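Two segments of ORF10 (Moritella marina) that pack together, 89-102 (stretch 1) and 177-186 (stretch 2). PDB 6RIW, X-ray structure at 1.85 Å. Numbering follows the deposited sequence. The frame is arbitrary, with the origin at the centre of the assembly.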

# COMPACT_ATOMS: atom_id res chain seq x y z
N LEU A 89 12.45 3.96 -4.19
CA LEU A 89 11.11 3.50 -4.52
C LEU A 89 10.62 4.14 -5.81
O LEU A 89 10.17 3.45 -6.74
CB LEU A 89 10.14 3.82 -3.39
CG LEU A 89 8.87 2.96 -3.37
CD1 LEU A 89 8.26 3.00 -1.97
CD2 LEU A 89 7.89 3.46 -4.38
N ASN A 90 10.69 5.46 -5.88
CA ASN A 90 10.21 6.16 -7.07
C ASN A 90 11.13 5.93 -8.25
O ASN A 90 10.66 5.72 -9.38
CB ASN A 90 10.10 7.66 -6.78
CG ASN A 90 9.29 7.96 -5.53
OD1 ASN A 90 8.11 8.26 -5.61
ND2 ASN A 90 9.92 7.86 -4.37
N GLN A 91 12.44 6.00 -8.02
CA GLN A 91 13.38 5.94 -9.14
C GLN A 91 13.37 4.56 -9.79
O GLN A 91 13.45 4.44 -11.02
CB GLN A 91 14.78 6.29 -8.66
CG GLN A 91 14.85 7.76 -8.18
CD GLN A 91 16.26 8.20 -7.87
OE1 GLN A 91 17.14 7.37 -7.67
NE2 GLN A 91 16.47 9.52 -7.83
N TRP A 92 13.30 3.50 -8.98
CA TRP A 92 13.27 2.16 -9.55
C TRP A 92 12.00 1.95 -10.37
O TRP A 92 12.04 1.32 -11.43
CB TRP A 92 13.37 1.10 -8.46
CG TRP A 92 14.66 1.09 -7.73
CD1 TRP A 92 15.80 1.80 -8.02
CD2 TRP A 92 14.95 0.34 -6.55
NE1 TRP A 92 16.78 1.53 -7.10
CE2 TRP A 92 16.29 0.63 -6.19
CE3 TRP A 92 14.21 -0.55 -5.76
CZ2 TRP A 92 16.89 0.07 -5.05
CZ3 TRP A 92 14.82 -1.12 -4.64
CH2 TRP A 92 16.15 -0.81 -4.31
N GLY A 93 10.85 2.46 -9.89
CA GLY A 93 9.61 2.35 -10.65
C GLY A 93 9.64 3.14 -11.95
O GLY A 93 9.15 2.67 -12.98
N LEU A 94 10.22 4.34 -11.92
CA LEU A 94 10.39 5.11 -13.15
C LEU A 94 11.32 4.39 -14.13
O LEU A 94 11.05 4.35 -15.34
CB LEU A 94 10.95 6.49 -12.80
CG LEU A 94 9.93 7.38 -12.10
CD1 LEU A 94 10.63 8.59 -11.49
CD2 LEU A 94 8.84 7.80 -13.09
N TYR A 95 12.41 3.83 -13.62
CA TYR A 95 13.34 3.10 -14.49
C TYR A 95 12.63 1.97 -15.24
O TYR A 95 12.73 1.89 -16.48
CB TYR A 95 14.49 2.55 -13.66
CG TYR A 95 15.39 1.62 -14.47
CD1 TYR A 95 16.27 2.14 -15.42
CD2 TYR A 95 15.34 0.24 -14.30
CE1 TYR A 95 17.08 1.31 -16.17
CE2 TYR A 95 16.17 -0.62 -15.08
CZ TYR A 95 17.04 -0.06 -16.00
OH TYR A 95 17.86 -0.84 -16.78
N VAL A 96 11.93 1.08 -14.53
CA VAL A 96 11.31 -0.05 -15.23
C VAL A 96 10.14 0.42 -16.11
O VAL A 96 9.82 -0.23 -17.11
CB VAL A 96 10.87 -1.17 -14.27
CG1 VAL A 96 12.11 -1.78 -13.59
CG2 VAL A 96 9.82 -0.66 -13.24
N THR A 97 9.51 1.55 -15.78
CA THR A 97 8.47 2.08 -16.66
C THR A 97 9.07 2.51 -18.00
O THR A 97 8.57 2.12 -19.07
CB THR A 97 7.76 3.25 -15.99
OG1 THR A 97 7.00 2.75 -14.89
CG2 THR A 97 6.77 3.89 -16.97
N LYS A 98 10.12 3.32 -17.96
CA LYS A 98 10.78 3.79 -19.19
C LYS A 98 11.29 2.62 -20.01
O LYS A 98 11.11 2.57 -21.23
CB LYS A 98 11.94 4.73 -18.84
CG LYS A 98 12.52 5.53 -20.01
CD LYS A 98 12.95 6.90 -19.52
CE LYS A 98 14.10 7.50 -20.31
NZ LYS A 98 15.07 8.13 -19.34
N GLN A 99 11.95 1.66 -19.34
CA GLN A 99 12.52 0.53 -20.06
C GLN A 99 11.44 -0.33 -20.68
O GLN A 99 11.58 -0.79 -21.83
CB GLN A 99 13.40 -0.30 -19.12
CG GLN A 99 14.68 0.42 -18.64
CD GLN A 99 15.62 0.77 -19.78
OE1 GLN A 99 15.95 -0.07 -20.61
NE2 GLN A 99 16.03 2.03 -19.84
N ALA A 100 10.35 -0.57 -19.95
CA ALA A 100 9.29 -1.42 -20.48
C ALA A 100 8.58 -0.75 -21.65
O ALA A 100 8.28 -1.40 -22.65
CB ALA A 100 8.28 -1.79 -19.39
N LEU A 101 8.27 0.55 -21.53
CA LEU A 101 7.62 1.25 -22.64
C LEU A 101 8.55 1.34 -23.85
O LEU A 101 8.12 1.18 -24.99
CB LEU A 101 7.17 2.63 -22.19
CG LEU A 101 5.87 2.54 -21.39
CD1 LEU A 101 5.54 3.90 -20.83
CD2 LEU A 101 4.74 2.02 -22.26
N THR A 102 9.84 1.57 -23.60
CA THR A 102 10.79 1.61 -24.71
C THR A 102 10.93 0.24 -25.35
O THR A 102 11.01 0.13 -26.58
CB THR A 102 12.14 2.13 -24.21
OG1 THR A 102 11.95 3.45 -23.68
CG2 THR A 102 13.15 2.20 -25.35
N ALA A 177 1.04 7.46 -9.35
CA ALA A 177 0.69 8.71 -10.01
C ALA A 177 1.92 9.39 -10.60
O ALA A 177 1.83 10.06 -11.63
CB ALA A 177 -0.02 9.65 -9.02
N LEU A 178 3.07 9.23 -9.95
CA LEU A 178 4.29 9.83 -10.48
C LEU A 178 4.71 9.16 -11.77
O LEU A 178 5.13 9.83 -12.72
CB LEU A 178 5.40 9.72 -9.45
CG LEU A 178 6.77 10.18 -9.93
CD1 LEU A 178 6.81 11.67 -9.90
CD2 LEU A 178 7.86 9.64 -9.02
N ILE A 179 4.61 7.83 -11.82
CA ILE A 179 4.85 7.10 -13.06
C ILE A 179 3.92 7.61 -14.16
O ILE A 179 4.35 7.86 -15.29
CB ILE A 179 4.68 5.59 -12.82
CG1 ILE A 179 5.94 5.06 -12.11
CG2 ILE A 179 4.39 4.84 -14.14
CD1 ILE A 179 5.74 3.73 -11.44
N ALA A 180 2.63 7.78 -13.84
CA ALA A 180 1.69 8.24 -14.86
C ALA A 180 2.09 9.62 -15.38
O ALA A 180 2.10 9.85 -16.60
CB ALA A 180 0.26 8.27 -14.29
N GLN A 181 2.47 10.53 -14.48
CA GLN A 181 2.82 11.87 -14.94
C GLN A 181 4.14 11.87 -15.69
O GLN A 181 4.25 12.49 -16.76
CB GLN A 181 2.84 12.88 -13.79
CG GLN A 181 3.10 14.31 -14.29
CD GLN A 181 2.87 15.39 -13.24
OE1 GLN A 181 2.81 15.13 -12.03
NE2 GLN A 181 2.71 16.61 -13.71
N ALA A 182 5.16 11.19 -15.15
CA ALA A 182 6.49 11.24 -15.77
C ALA A 182 6.53 10.55 -17.13
O ALA A 182 7.38 10.89 -17.96
CB ALA A 182 7.53 10.59 -14.85
N ALA A 183 5.67 9.57 -17.37
CA ALA A 183 5.61 8.91 -18.67
C ALA A 183 4.50 9.45 -19.56
O ALA A 183 4.36 8.98 -20.69
CB ALA A 183 5.46 7.40 -18.49
N GLY A 184 3.69 10.40 -19.09
CA GLY A 184 2.63 10.93 -19.92
C GLY A 184 1.45 10.01 -20.13
O GLY A 184 0.81 10.05 -21.19
N LEU A 185 1.12 9.18 -19.15
CA LEU A 185 -0.02 8.28 -19.24
C LEU A 185 -1.34 9.01 -18.97
O LEU A 185 -1.46 9.73 -17.98
CB LEU A 185 0.13 7.15 -18.23
CG LEU A 185 1.48 6.45 -18.23
CD1 LEU A 185 1.37 5.24 -17.30
CD2 LEU A 185 1.84 6.03 -19.67
N GLY A 186 -2.34 8.77 -19.82
CA GLY A 186 -3.63 9.42 -19.63
C GLY A 186 -4.76 8.57 -19.06
O GLY A 186 -5.90 9.04 -18.96

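This is a small, apolar helix-to-helix contact, held by the fit of aliphatic side chains, with no hydrogen bond passing between the two stretches. Stretch 1 is helical throughout, and its axis passes 9.8 Å from that of the helix beginning stretch 2; their N-to-C directions differ by 46°. The backbones come nearest where Leu94 CA lies 5.9 Å from Ile179 CA, and the residues of stretch 1 that touch stretch 2 are Asn90, Gly93, Leu94, Thr97 and Leu101, the three-and-four rhythm that keeps one face of a helix turned to its neighbour.

Gly93 suits its place because a CB there would point toward stretch 2 and sit tight against Ile179 CD1. Without one, the methyl can lie 3.9 Å from the carbonyl, Gly93 O to Ile179 CD1. Leu94 leaves its backbone sideways, but its branched end reaches across: Leu94 CD1 is 3.9 Å from Leu178 CD2, while Leu94 CD2 packs 3.5 Å from Ala182 CB, a small methyl that leaves room for the leucine.

Thr97 shows how a polar residue can serve in a buried apolar contact. Its hydroxyl is satisfied within its own helix, Thr97 OG1 donating to Gly93 O at 2.9 Å, so it can rest 3.4 Å from Ile179 CG2 without needing a partner there. Its methyl faces another, with Thr97 CG2 4.0 Å from Ala183 CB.

One turn on, Leu101 CD1 approaches Ala183 CB at 4.2 Å and Leu185 CD2 at 4.4 Å. Between these two partners, Gly184 adopts positive phi, which glycine tolerates readily, in a Schellman motif: Leu185 N bonds back to Ala180 O at 2.8 Å and Gly184 N to Gln181 O at 3.2 Å. Within this turn, the CA-to-CB bond of Leu185 still points toward stretch 1, and the residue extends the apolar surface past the helix.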